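Local coordinates for Non-structural polyprotein (Sindbis virus, PDB 4GUA), which belongs to the viral replicase precursor, joining the papain-clan protease nsP2, which probably cleaves the polyprotein, to the macro and zinc-binding domains of nsP3, at residues F288-S292 and L474-D478; R310-N314 and K501-T505. All coordinates share one frame; numbering follows the deposited sequence.

Interaction 1 of 2, residues F288-S292 and L474-D478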
loop_
_atom_site.group_PDB
_atom_site.type_symbol
_atom_site.label_atom_id
_atom_site.label_comp_id
_atom_site.label_asym_id
_atom_site.label_seq_id
_atom_site.Cartn_x
_atom_site.Cartn_y
_atom_site.Cartn_z
ATOM N N PHE A 288 -5.067 8.996 7.861
ATOM C CA PHE A 288 -4.568 8.830 9.233
ATOM C C PHE A 288 -3.066 9.019 9.329
ATOM O O PHE A 288 -2.339 8.808 8.360
ATOM C CB PHE A 288 -4.933 7.448 9.776
ATOM C CG PHE A 288 -6.405 7.236 9.961
ATOM C CD1 PHE A 288 -7.210 6.882 8.888
ATOM C CD2 PHE A 288 -6.982 7.375 11.212
ATOM C CE1 PHE A 288 -8.570 6.685 9.056
ATOM C CE2 PHE A 288 -8.339 7.177 11.390
ATOM C CZ PHE A 288 -9.136 6.832 10.311
ATOM N N VAL A 289 -2.609 9.410 10.514
ATOM C CA VAL A 289 -1.188 9.626 10.766
ATOM C C VAL A 289 -0.425 8.305 10.707
ATOM O O VAL A 289 0.634 8.213 10.084
ATOM C CB VAL A 289 -0.964 10.265 12.154
ATOM C CG1 VAL A 289 0.509 10.502 12.396
ATOM C CG2 VAL A 289 -1.716 11.575 12.265
ATOM N N ARG A 290 -0.985 7.283 11.350
ATOM C CA ARG A 290 -0.391 5.949 11.382
ATOM C C ARG A 290 -1.423 4.888 11.041
ATOM O O ARG A 290 -2.625 5.081 11.237
ATOM C CB ARG A 290 0.129 5.609 12.774
ATOM C CG ARG A 290 1.372 6.318 13.239
ATOM C CD ARG A 290 1.728 5.754 14.600
ATOM N NE ARG A 290 2.891 6.378 15.214
ATOM C CZ ARG A 290 4.134 5.936 15.100
ATOM N NH1 ARG A 290 4.408 4.860 14.370
ATOM N NH2 ARG A 290 5.112 6.583 15.719
ATOM N N VAL A 291 -0.951 3.759 10.531
ATOM C CA VAL A 291 -1.788 2.578 10.441
ATOM C C VAL A 291 -0.931 1.333 10.647
ATOM O O VAL A 291 0.157 1.212 10.082
ATOM C CB VAL A 291 -2.569 2.512 9.103
ATOM C CG1 VAL A 291 -1.645 2.719 7.926
ATOM C CG2 VAL A 291 -3.309 1.189 8.982
ATOM N N SER A 292 -1.444 0.418 11.466
ATOM C CA SER A 292 -0.775 -0.832 11.789
ATOM C C SER A 292 -1.819 -1.938 11.752
ATOM O O SER A 292 -2.913 -1.738 11.227
ATOM C CB SER A 292 -0.125 -0.766 13.168
ATOM O OG SER A 292 0.776 -1.851 13.353
ATOM N N LEU A 474 9.694 7.185 10.430
ATOM C CA LEU A 474 9.475 6.325 11.596
ATOM C C LEU A 474 8.036 6.261 12.098
ATOM O O LEU A 474 7.730 5.482 12.999
ATOM C CB LEU A 474 10.421 6.721 12.734
ATOM C CG LEU A 474 11.861 6.269 12.487
ATOM C CD1 LEU A 474 12.834 7.028 13.357
ATOM C CD2 LEU A 474 11.983 4.779 12.750
ATOM N N ASP A 475 7.153 7.071 11.529
ATOM C CA ASP A 475 5.724 6.887 11.750
ATOM C C ASP A 475 5.320 5.574 11.085
ATOM O O ASP A 475 4.311 4.955 11.426
ATOM C CB ASP A 475 4.933 8.039 11.137
ATOM C CG ASP A 475 5.056 9.323 11.933
ATOM O OD1 ASP A 475 5.634 9.290 13.041
ATOM O OD2 ASP A 475 4.567 10.367 11.443
ATOM N N ARG A 476 6.157 5.157 10.142
ATOM C CA ARG A 476 5.937 3.974 9.322
ATOM C C ARG A 476 6.522 2.724 9.982
ATOM O O ARG A 476 6.796 1.737 9.305
ATOM C CB ARG A 476 6.507 4.187 7.920
ATOM C CG ARG A 476 5.550 4.871 6.942
ATOM C CD ARG A 476 4.115 4.866 7.425
ATOM N NE ARG A 476 3.286 5.861 6.749
ATOM C CZ ARG A 476 1.989 6.023 6.983
ATOM N NH1 ARG A 476 1.366 5.242 7.850
ATOM N NH2 ARG A 476 1.306 6.953 6.341
ATOM N N THR A 477 6.836 2.815 11.274
ATOM C CA THR A 477 7.179 1.630 12.061
ATOM C C THR A 477 6.241 1.454 13.264
ATOM O O THR A 477 5.392 2.301 13.536
ATOM C CB THR A 477 8.619 1.720 12.609
ATOM O OG1 THR A 477 8.687 2.726 13.629
ATOM C CG2 THR A 477 9.602 2.048 11.498
ATOM N N ASP A 478 6.399 0.341 13.974
ATOM C CA ASP A 478 5.688 0.096 15.229
ATOM C C ASP A 478 6.548 0.394 16.459
ATOM O O ASP A 478 6.139 0.137 17.583
ATOM C CB ASP A 478 5.191 -1.343 15.285
ATOM C CG ASP A 478 4.047 -1.595 14.328
ATOM O OD1 ASP A 478 3.259 -0.656 14.088
ATOM O OD2 ASP A 478 3.937 -2.730 13.814
#

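Interaction 2 of 2, residues R310-N314 and K501-T505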
loop_
_atom_site.group_PDB
_atom_site.type_symbol
_atom_site.label_atom_id
_atom_site.label_comp_id
_atom_site.label_asym_id
_atom_site.label_seq_id
_atom_site.Cartn_x
_atom_site.Cartn_y
_atom_site.Cartn_z
ATOM N N ARG A 310 -4.783 5.171 13.134
ATOM C CA ARG A 310 -4.637 6.025 14.314
ATOM C C ARG A 310 -4.594 7.514 13.975
ATOM O O ARG A 310 -3.837 7.932 13.094
ATOM C CB ARG A 310 -3.346 5.680 15.054
ATOM C CG ARG A 310 -3.313 4.315 15.698
ATOM C CD ARG A 310 -1.997 4.109 16.438
ATOM N NE ARG A 310 -1.835 2.728 16.871
ATOM C CZ ARG A 310 -2.481 2.195 17.901
ATOM N NH1 ARG A 310 -3.337 2.928 18.607
ATOM N NH2 ARG A 310 -2.279 0.929 18.230
ATOM N N GLN A 311 -5.352 8.312 14.732
ATOM C CA GLN A 311 -5.345 9.765 14.579
ATOM C C GLN A 311 -5.818 10.283 13.224
ATOM O O GLN A 311 -5.000 10.618 12.360
ATOM C CB GLN A 311 -3.963 10.330 14.878
ATOM C CG GLN A 311 -3.523 10.166 16.307
ATOM C CD GLN A 311 -2.164 10.786 16.539
ATOM O OE1 GLN A 311 -2.041 11.789 17.235
ATOM N NE2 GLN A 311 -1.132 10.193 15.940
ATOM N N LEU A 312 -7.136 10.322 13.034
ATOM C CA LEU A 312 -7.709 10.791 11.776
ATOM C C LEU A 312 -7.622 12.302 11.667
ATOM O O LEU A 312 -8.227 13.015 12.459
ATOM C CB LEU A 312 -9.196 10.427 11.752
ATOM C CG LEU A 312 -10.086 11.144 10.730
ATOM C CD1 LEU A 312 -9.893 10.548 9.354
ATOM C CD2 LEU A 312 -11.542 11.065 11.146
ATOM N N ASP A 313 -6.833 12.788 10.710
ATOM C CA ASP A 313 -6.923 14.174 10.254
ATOM C C ASP A 313 -7.560 14.318 8.860
ATOM O O ASP A 313 -7.741 15.434 8.358
ATOM C CB ASP A 313 -5.555 14.852 10.307
ATOM C CG ASP A 313 -4.528 14.163 9.439
ATOM O OD1 ASP A 313 -4.922 13.347 8.578
ATOM O OD2 ASP A 313 -3.319 14.426 9.623
ATOM N N ASN A 314 -7.878 13.188 8.233
ATOM C CA ASN A 314 -8.420 13.170 6.871
ATOM C C ASN A 314 -7.609 14.032 5.899
ATOM O O ASN A 314 -8.149 14.859 5.163
ATOM C CB ASN A 314 -9.883 13.626 6.861
ATOM C CG ASN A 314 -10.556 13.396 5.519
ATOM O OD1 ASN A 314 -10.250 12.437 4.811
ATOM N ND2 ASN A 314 -11.462 14.290 5.156
ATOM N N LYS A 501 3.065 17.802 16.920
ATOM C CA LYS A 501 2.745 16.704 16.016
ATOM C C LYS A 501 1.770 15.688 16.612
ATOM O O LYS A 501 0.936 15.130 15.899
ATOM C CB LYS A 501 4.031 15.985 15.608
ATOM C CG LYS A 501 3.799 14.760 14.744
ATOM C CD LYS A 501 5.073 13.960 14.555
ATOM C CE LYS A 501 4.765 12.491 14.267
ATOM N NZ LYS A 501 3.770 12.315 13.183
ATOM N N GLU A 502 1.860 15.451 17.915
ATOM C CA GLU A 502 1.046 14.413 18.539
ATOM C C GLU A 502 -0.398 14.891 18.692
ATOM O O GLU A 502 -1.309 14.085 18.856
ATOM C CB GLU A 502 1.630 13.995 19.896
ATOM C CG GLU A 502 0.683 13.183 20.794
ATOM C CD GLU A 502 0.535 11.728 20.335
ATOM O OE1 GLU A 502 1.286 11.305 19.426
ATOM O OE2 GLU A 502 -0.325 11.003 20.888
ATOM N N SER A 503 -0.613 16.200 18.643
ATOM C CA SER A 503 -1.955 16.725 18.843
ATOM C C SER A 503 -2.699 16.930 17.525
ATOM O O SER A 503 -2.383 17.839 16.752
ATOM C CB SER A 503 -1.885 18.046 19.616
ATOM O OG SER A 503 -3.176 18.596 19.812
ATOM N N VAL A 504 -3.700 16.086 17.280
ATOM C CA VAL A 504 -4.590 16.279 16.145
ATOM C C VAL A 504 -5.996 16.598 16.654
ATOM O O VAL A 504 -6.742 15.703 17.054
ATOM C CB VAL A 504 -4.627 14.988 15.297
ATOM C CG1 VAL A 504 -5.665 15.081 14.187
ATOM C CG2 VAL A 504 -3.255 14.715 14.713
ATOM N N THR A 505 -6.364 17.873 16.626
ATOM C CA THR A 505 -7.664 18.294 17.138
ATOM C C THR A 505 -8.703 18.624 16.059
ATOM O O THR A 505 -9.859 18.903 16.380
ATOM C CB THR A 505 -7.504 19.499 18.072
ATOM O OG1 THR A 505 -6.924 20.593 17.349
ATOM C CG2 THR A 505 -6.601 19.136 19.236
#

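Interaction 1 of 2, residues F288-S292 and L474-D478
The hydroxyl of S292 donates a hydrogen bond to the carboxylate of D478, with S292 OG 2.9 Å from D478 OD1. The oxygen receives it on its syn side, with the hydroxyl 25° out of the carboxylate plane, so OG also lies 3.3 Å from D478 OD2. S292 can make this reach because OG stands trans to its own backbone N (chi1 -167°), on a CB that already points across the gap. The other oxygen, D478 OD2, makes a long, weak ion pair with R337. Two residues earlier in the strand, R290 sends an extended chain to the type I turn formed by L474 to T477. Its guanidinium lies with one face over D475 CA, which is 3.5 Å above the plane and offset toward the rim, while T477 O sits at the edge, in plane, 2.9 Å from R290 NH1. The D475 carboxylate is turned 54° against that guanidinium and stands well out of its plane; the 3.8 Å pair of R290 NH2 and D475 OD1 is therefore a long, purely electrostatic salt bridge. The shorter bonds of this carboxylate go to Y346 and K501. R476, next in the turn after D475, bends its chain at chi2 and folds back to the strand, laying the face of its guanidinium over V289 O and bringing NH1 to 3.9 Å from V291 CG1. V289 and R290 form a classic beta bulge opposite R310, on the outermost strand of a methyltransferase-like sheet; the turn leads from helix 463-474 into strand 480-484 of the macro-domain sheet. The interface between the nsP2 and nsP3 parts here is thus predominantly polar, with arginines crossing in both directions, one neutral-to-charged hydrogen bond at the end, and D475 as a buried negative charge that nearby cations and a tyrosine hydroxyl probably stabilise.

Interaction 2 of 2, residues R310-N314 and K501-T505
V504 aims its isopropyl group at the chain just past the corner at Q311, and its two methyls meet different parts of it. CG1, trans to the V504 backbone N (chi1 174°), lies 3.7 Å from L312 O and 3.9 Å from D313 CB, so it packs against the backbone carbonyl and the methylene next to it. CG2 is turned the other way, beside the V504 backbone N, and faces the terminal amide of Q311; V504 CG2 is about 4.5 Å from Q311 CD. The Q311 side chain itself runs toward 501-505 as a straight rod beyond CG (chi2 -178°), which carries its amide past V504 to the backbone of E502, with Q311 CD 4.1 Å from E502 O. The E502 side chain starts out from CA pointing away from 310-314 but bends at chi2 (76°), which brings its carboxylate back near the same amide at the solvent side; E502 CD and Q311 CD are 4.8 Å apart. Q311 is therefore bordered by the E502 main chain, the E502 carboxylate and a valine methyl, while the aliphatic part of the contact is left to V504. D313 meets V504 through CB; its carboxylate is in a salt bridge with R318. The backbones come closest at D313 and V504, 6.7 Å between CA atoms, and the contact is small, burying 202 Å². Chain 310-314 ends strand 305-312, which lies between strands 263-269 and 288-294 of the methyltransferase-like sheet, and Q311 pairs through its backbone with V289. Segment 501-505 leaves helix 488-502, and the chain that follows stays close: K508 bonds to the D313 backbone, and D509 and D511 carbonyls receive the N314 amide. The contact thus joins the end of a sheet strand to the connection running from helix 488-502 toward the zinc-binding region.

Interactions 1 and 2 lie side by side, their centres 12 Å apart, on the neighbouring antiparallel strands 288-294 and 305-312. The strands are joined where R290 O stands 2.9 Å from R310 N, a probable hydrogen bond, and where F288 CE2 packs 3.4 Å from L312 CB. On the opposing side, D475 OD2 of interaction 1 forms a salt bridge of 2.7 Å with K501 NZ of interaction 2, tying the turn after helix 463-474 to helix 488-502. Both contacts thus place nsP3 segments against one edge region of the methyltransferase-like sheet. The cysteines that bind the zinc ion, C605, C607, C630 and C648, lie in neither.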